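Local coordinates for succinylglutamate desuccinylase (PDB 1YW4), which probably hydrolyses N-succinylglutamate to succinate and glutamate with one zinc ion per subunit, the last step of bacterial arginine breakdown by the AST pathway, at residues D147-I152 with T212-K217. Residues are numbered along the deposited sequence; the frame is centred on the assembly and turned at random.
With ZN (zinc ion), chain C.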
loop_
_atom_site.group_PDB
_atom_site.type_symbol
_atom_site.label_atom_id
_atom_site.label_comp_id
_atom_site.label_asym_id
_atom_site.label_seq_id
_atom_site.Cartn_x
_atom_site.Cartn_y
_atom_site.Cartn_z
ATOM N N ASP A 147 -7.755 -10.235 22.163
ATOM C CA ASP A 147 -7.486 -11.655 22.220
ATOM C C ASP A 147 -5.970 -11.699 22.426
ATOM O O ASP A 147 -5.196 -11.342 21.540
ATOM C CB ASP A 147 -7.914 -12.321 20.912
ATOM C CG ASP A 147 -7.740 -13.817 20.950
ATOM O OD1 ASP A 147 -7.840 -14.382 22.068
ATOM O OD2 ASP A 147 -7.511 -14.418 19.877
ATOM N N LEU A 148 -5.573 -12.116 23.625
ATOM C CA LEU A 148 -4.175 -12.165 24.051
ATOM C C LEU A 148 -3.420 -13.453 23.718
ATOM O O LEU A 148 -3.837 -14.535 24.104
ATOM C CB LEU A 148 -4.121 -11.914 25.560
ATOM C CG LEU A 148 -5.070 -10.819 26.061
ATOM C CD1 LEU A 148 -4.875 -10.573 27.566
ATOM C CD2 LEU A 148 -4.792 -9.539 25.281
ATOM N N HIS A 149 -2.286 -13.307 23.033
ATOM C CA HIS A 149 -1.468 -14.436 22.617
ATOM C C HIS A 149 0.022 -14.214 22.885
ATOM O O HIS A 149 0.460 -13.095 23.161
ATOM C CB HIS A 149 -1.631 -14.666 21.103
ATOM C CG HIS A 149 -3.005 -15.093 20.687
ATOM N ND1 HIS A 149 -3.280 -16.361 20.222
ATOM C CD2 HIS A 149 -4.176 -14.414 20.636
ATOM C CE1 HIS A 149 -4.558 -16.447 19.900
ATOM N NE2 HIS A 149 -5.125 -15.278 20.143
ATOM N N THR A 150 0.788 -15.299 22.829
ATOM C CA THR A 150 2.248 -15.251 22.928
ATOM C C THR A 150 2.668 -16.273 21.871
ATOM O O THR A 150 1.816 -16.975 21.320
ATOM C CB THR A 150 2.829 -15.606 24.339
ATOM O OG1 THR A 150 2.206 -16.782 24.865
ATOM C CG2 THR A 150 2.648 -14.426 25.306
ATOM N N ALA A 151 3.957 -16.354 21.562
ATOM C CA ALA A 151 4.400 -17.276 20.521
ATOM C C ALA A 151 5.794 -17.837 20.754
ATOM O O ALA A 151 6.581 -17.257 21.485
ATOM C CB ALA A 151 4.354 -16.567 19.151
ATOM N N ILE A 152 6.085 -18.978 20.127
ATOM C CA ILE A 152 7.390 -19.620 20.250
ATOM C C ILE A 152 8.405 -18.883 19.376
ATOM O O ILE A 152 9.496 -18.556 19.832
ATOM C CB ILE A 152 7.346 -21.101 19.797
ATOM C CG1 ILE A 152 6.525 -21.943 20.778
ATOM C CG2 ILE A 152 8.767 -21.660 19.690
ATOM C CD1 ILE A 152 5.030 -21.720 20.694
ATOM N N THR A 212 -5.990 -9.012 17.841
ATOM C CA THR A 212 -5.273 -10.188 18.313
ATOM C C THR A 212 -3.963 -9.539 18.775
ATOM O O THR A 212 -3.339 -8.797 18.006
ATOM C CB THR A 212 -4.953 -11.189 17.169
ATOM O OG1 THR A 212 -6.167 -11.724 16.629
ATOM C CG2 THR A 212 -4.090 -12.328 17.689
ATOM N N LEU A 213 -3.567 -9.777 20.024
ATOM C CA LEU A 213 -2.331 -9.200 20.555
ATOM C C LEU A 213 -1.259 -10.253 20.822
ATOM O O LEU A 213 -1.456 -11.145 21.630
ATOM C CB LEU A 213 -2.591 -8.436 21.863
ATOM C CG LEU A 213 -3.633 -7.309 21.848
ATOM C CD1 LEU A 213 -3.653 -6.585 23.195
ATOM C CD2 LEU A 213 -3.322 -6.352 20.732
ATOM N N GLU A 214 -0.138 -10.149 20.116
ATOM C CA GLU A 214 0.996 -11.056 20.306
ATOM C C GLU A 214 1.877 -10.272 21.265
ATOM O O GLU A 214 2.587 -9.358 20.853
ATOM C CB GLU A 214 1.721 -11.289 18.978
ATOM C CG GLU A 214 0.983 -12.193 17.999
ATOM C CD GLU A 214 0.905 -13.636 18.481
ATOM O OE1 GLU A 214 1.837 -14.083 19.174
ATOM O OE2 GLU A 214 -0.079 -14.324 18.151
ATOM N N LEU A 215 1.816 -10.630 22.546
ATOM C CA LEU A 215 2.543 -9.931 23.601
ATOM C C LEU A 215 3.955 -10.414 23.917
ATOM O O LEU A 215 4.642 -9.787 24.714
ATOM C CB LEU A 215 1.688 -9.960 24.871
ATOM C CG LEU A 215 0.294 -9.369 24.662
ATOM C CD1 LEU A 215 -0.624 -9.692 25.844
ATOM C CD2 LEU A 215 0.438 -7.872 24.465
ATOM N N GLY A 216 4.392 -11.512 23.305
ATOM C CA GLY A 216 5.732 -11.996 23.585
ATOM C C GLY A 216 6.004 -13.484 23.406
ATOM O O GLY A 216 5.375 -14.170 22.591
ATOM N N LYS A 217 6.947 -13.989 24.195
ATOM C CA LYS A 217 7.369 -15.388 24.130
ATOM C C LYS A 217 6.465 -16.365 24.872
ATOM O O LYS A 217 6.030 -16.093 25.991
ATOM C CB LYS A 217 8.797 -15.511 24.678
ATOM C CG LYS A 217 9.792 -14.517 24.074
ATOM C CD LYS A 217 11.101 -14.494 24.847
ATOM C CE LYS A 217 12.081 -13.460 24.290
ATOM N NZ LYS A 217 13.380 -13.473 25.038
HETATM ZN ZN ZN C . -1.552 -17.853 19.752
HETATM O O HOH W 1 -7.950 -13.652 17.445
HETATM O O HOH W 2 3.753 -17.244 27.598
HETATM O O HOH W 3 0.428 -16.917 18.959
#
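A single water is gripped by three groups where H149 meets E214: it binds the zinc ion at 2.3 Å and donates to E214 OE2 (2.8 Å) and to the backbone T150 O (2.7 Å). H149 supplies the metal with ND1, and H56 and E59 complete the protein's share of the site. E214 reaches the water because its chain bends at chi2 (-68°), which brings OE2 to 3.4 Å from H149 CB and sets OE1 against A151 CB, where a small methyl suits the carboxylate. The H149 ring and E214 carboxylate planes lie 38° apart. The far ring nitrogen, H149 NE2, donates to D147 OD2 at 2.6 Å; OD2 lies in the ring plane, while NE2 meets it from above the D147 carboxylate plane. With zinc on ND1, this bond fixes the ring's rotation from both nitrogens. A second water joins D147 OD2 to T212 OG1, also hydrogen-bonded to S199 OG, while T212 CG2 packs on H149 CD2.

Beneath, the strands run parallel, with hydrogen bonds from L213 N to D147 O, H149 N to L213 O and L215 N to H149 O. A beta bulge then shifts the register, so A151 N donates to G216 O; at G216 a side chain would collide with the preceding carbonyl O, hence glycine. L148 and L213 fill the opposite face, CD2 against CD1. A zinc-bound water held by a glutamate fits E214's predicted active-site role, probably as general base, as in zinc carboxypeptidases, while D147 probably polarises H149 and strengthens its hold on the metal.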